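Long-range contact in beta-1,3-xylanase (Alcaligenes sp., PDB 2COV), which binds beta-1,3-xylan as the family 31 carbohydrate-binding module of a xylanase that probably hydrolyses that polysaccharide: residues Y67-K72 with R86-T91. Sequence-based numbering, arbitrary orientation.
Sequences YKLTFK and RNITFT
Tyr67, Lys68 and Leu69 pair with Ile88, Asn87 and Arg86 in an antiparallel beta hairpin, strands 66-75 and 80-89, at the edge of this chain's sheet, which a third subunit continues beyond Arg86. Tyr67 N reaches Ile88 O at 2.8 Å and Ile88 N returns to Tyr67 O; Leu69 N likewise bonds to Arg86 O, and Arg86 N to Leu69 O. Lys68 and Asn87 form the non-hydrogen-bonded pair between them, where Asn87 CA approaches Tyr67 O at 3.3 Å in a CA-H...O contact.

Leu69, Tyr67, Ile88 and Arg86 share a face. Branched aliphatic chains suit its buried part: Leu69 and Ile88 cross at about a right angle, Leu69 CD2 lying 3.7 Å from Ile88 CG1. An alanine in place of Leu69 would probably open a gap beside Ile88. Ile88 CG1 lies between the backbone N and the carbonyl carbon (chi1 63°), with CG2 anti to the latter; CG1 packs on Leu69 while CG2 covers the Arg86 guanidinium, 3.7 Å above its centre. Arg86 NH1 bonds to Phe13 O. Tyr67 meets Phe90 CB at its ring edge, through CE1 at 3.9 Å, and its hydroxyl bonds to Val62 N.

On the other face, Asn87 OD1 lies 3.7 Å from Lys68 CB, the side chains crossing obliquely. Lys68, long and extended, reaches Asp43 of its own chain in a salt bridge; the short Asn87 amide offers ND2 to Cys45 O of a second subunit and Gln79 OE1 of the third. Thus one face combines apolar packing with polar ends bonded to the main chain of neighbouring segments, while the other carries polar links, the amide joining three chains.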
loop_
_atom_site.group_PDB
_atom_site.type_symbol
_atom_site.label_atom_id
_atom_site.label_comp_id
_atom_site.label_asym_id
_atom_site.label_seq_id
_atom_site.Cartn_x
_atom_site.Cartn_y
_atom_site.Cartn_z
ATOM N N TYR A 67 3.052 -11.294 16.311
ATOM C CA TYR A 67 3.480 -11.100 14.949
ATOM C C TYR A 67 2.270 -10.876 14.049
ATOM O O TYR A 67 1.215 -11.475 14.252
ATOM C CB TYR A 67 4.200 -12.379 14.452
ATOM C CG TYR A 67 5.519 -12.617 15.158
ATOM C CD1 TYR A 67 5.596 -13.482 16.249
ATOM C CD2 TYR A 67 6.657 -11.933 14.778
ATOM C CE1 TYR A 67 6.775 -13.670 16.939
ATOM C CE2 TYR A 67 7.875 -12.128 15.468
ATOM C CZ TYR A 67 7.894 -12.978 16.572
ATOM O OH TYR A 67 9.036 -13.166 17.268
ATOM N N LYS A 68 2.505 -10.128 12.988
ATOM C CA LYS A 68 1.532 -10.044 11.884
ATOM C C LYS A 68 1.906 -11.101 10.845
ATOM O O LYS A 68 3.050 -11.108 10.313
ATOM C CB LYS A 68 1.577 -8.689 11.264
ATOM C CG LYS A 68 0.655 -8.490 10.057
ATOM C CD LYS A 68 1.013 -7.121 9.362
ATOM C CE LYS A 68 0.292 -6.825 8.104
ATOM N NZ LYS A 68 0.868 -5.504 7.610
ATOM N N LEU A 69 0.965 -11.979 10.553
ATOM C CA LEU A 69 1.141 -12.895 9.398
ATOM C C LEU A 69 0.545 -12.266 8.179
ATOM O O LEU A 69 -0.552 -11.681 8.251
ATOM C CB LEU A 69 0.393 -14.215 9.685
ATOM C CG LEU A 69 0.636 -14.929 11.025
ATOM C CD1 LEU A 69 -0.065 -16.301 11.031
ATOM C CD2 LEU A 69 2.124 -15.025 11.311
ATOM N N THR A 70 1.166 -12.457 7.025
ATOM C CA THR A 70 0.539 -12.044 5.762
ATOM C C THR A 70 0.761 -13.140 4.733
ATOM O O THR A 70 1.789 -13.788 4.672
ATOM C CB THR A 70 1.199 -10.770 5.195
ATOM O OG1 THR A 70 1.118 -9.726 6.180
ATOM C CG2 THR A 70 0.596 -10.263 3.910
ATOM N N PHE A 71 -0.306 -13.325 3.941
ATOM C CA PHE A 71 -0.237 -14.191 2.779
ATOM C C PHE A 71 -0.718 -13.394 1.599
ATOM O O PHE A 71 -1.796 -12.773 1.639
ATOM C CB PHE A 71 -1.127 -15.419 2.934
ATOM C CG PHE A 71 -1.051 -16.390 1.783
ATOM C CD1 PHE A 71 0.158 -16.939 1.424
ATOM C CD2 PHE A 71 -2.122 -16.739 1.019
ATOM C CE1 PHE A 71 0.299 -17.789 0.338
ATOM C CE2 PHE A 71 -2.031 -17.624 -0.039
ATOM C CZ PHE A 71 -0.838 -18.116 -0.378
ATOM N N LYS A 72 0.130 -13.328 0.586
ATOM C CA LYS A 72 -0.162 -12.659 -0.668
ATOM C C LYS A 72 -0.145 -13.663 -1.799
ATOM O O LYS A 72 0.771 -14.450 -1.895
ATOM C CB LYS A 72 0.881 -11.569 -0.993
ATOM C CG LYS A 72 1.306 -10.696 0.120
ATOM C CD LYS A 72 2.216 -9.587 -0.317
ATOM C CE LYS A 72 2.688 -8.721 0.831
ATOM N NZ LYS A 72 3.607 -7.647 0.395
ATOM N N ARG A 86 -3.256 -11.477 9.410
ATOM C CA ARG A 86 -3.812 -11.761 10.760
ATOM C C ARG A 86 -2.722 -11.641 11.791
ATOM O O ARG A 86 -1.595 -12.063 11.547
ATOM C CB ARG A 86 -4.460 -13.102 10.773
ATOM C CG ARG A 86 -3.566 -14.297 10.790
ATOM C CD ARG A 86 -4.330 -15.664 10.959
ATOM N NE ARG A 86 -4.910 -15.709 12.324
ATOM C CZ ARG A 86 -5.044 -16.832 13.040
ATOM N NH1 ARG A 86 -4.752 -18.044 12.590
ATOM N NH2 ARG A 86 -5.543 -16.764 14.267
ATOM N N ASN A 87 -3.072 -11.203 12.981
ATOM C CA ASN A 87 -2.114 -11.154 14.106
ATOM C C ASN A 87 -2.212 -12.377 14.954
ATOM O O ASN A 87 -3.318 -12.874 15.253
ATOM C CB ASN A 87 -2.395 -9.933 15.002
ATOM C CG ASN A 87 -2.224 -8.618 14.331
ATOM O OD1 ASN A 87 -1.540 -8.503 13.327
ATOM N ND2 ASN A 87 -2.853 -7.575 14.945
ATOM N N ILE A 88 -1.050 -12.873 15.381
ATOM C CA ILE A 88 -0.935 -14.062 16.221
ATOM C C ILE A 88 0.118 -13.837 17.320
ATOM O O ILE A 88 0.932 -12.924 17.247
ATOM C CB ILE A 88 -0.614 -15.380 15.407
ATOM C CG1 ILE A 88 0.735 -15.306 14.709
ATOM C CG2 ILE A 88 -1.711 -15.645 14.420
ATOM C CD1 ILE A 88 1.980 -15.686 15.577
ATOM N N THR A 89 0.012 -14.664 18.329
ATOM C CA THR A 89 1.092 -14.850 19.306
ATOM C C THR A 89 1.800 -16.174 19.058
ATOM O O THR A 89 1.142 -17.181 18.900
ATOM C CB THR A 89 0.516 -14.788 20.716
ATOM O OG1 THR A 89 -0.123 -13.519 20.931
ATOM C CG2 THR A 89 1.616 -15.009 21.792
ATOM N N PHE A 90 3.106 -16.144 18.982
ATOM C CA PHE A 90 3.846 -17.352 18.690
ATOM C C PHE A 90 3.907 -18.285 19.896
ATOM O O PHE A 90 4.366 -17.868 20.971
ATOM C CB PHE A 90 5.246 -17.012 18.205
ATOM C CG PHE A 90 6.120 -18.184 17.865
ATOM C CD1 PHE A 90 5.612 -19.286 17.274
ATOM C CD2 PHE A 90 7.461 -18.143 18.158
ATOM C CE1 PHE A 90 6.412 -20.354 16.953
ATOM C CE2 PHE A 90 8.282 -19.180 17.831
ATOM C CZ PHE A 90 7.762 -20.301 17.248
ATOM N N THR A 91 3.336 -19.469 19.738
ATOM C CA THR A 91 3.263 -20.493 20.764
ATOM C C THR A 91 3.776 -21.809 20.182
ATOM O O THR A 91 4.107 -21.877 19.015
ATOM C CB THR A 91 1.790 -20.776 21.165
ATOM O OG1 THR A 91 1.072 -21.294 20.004
ATOM C CG2 THR A 91 1.044 -19.488 21.600
#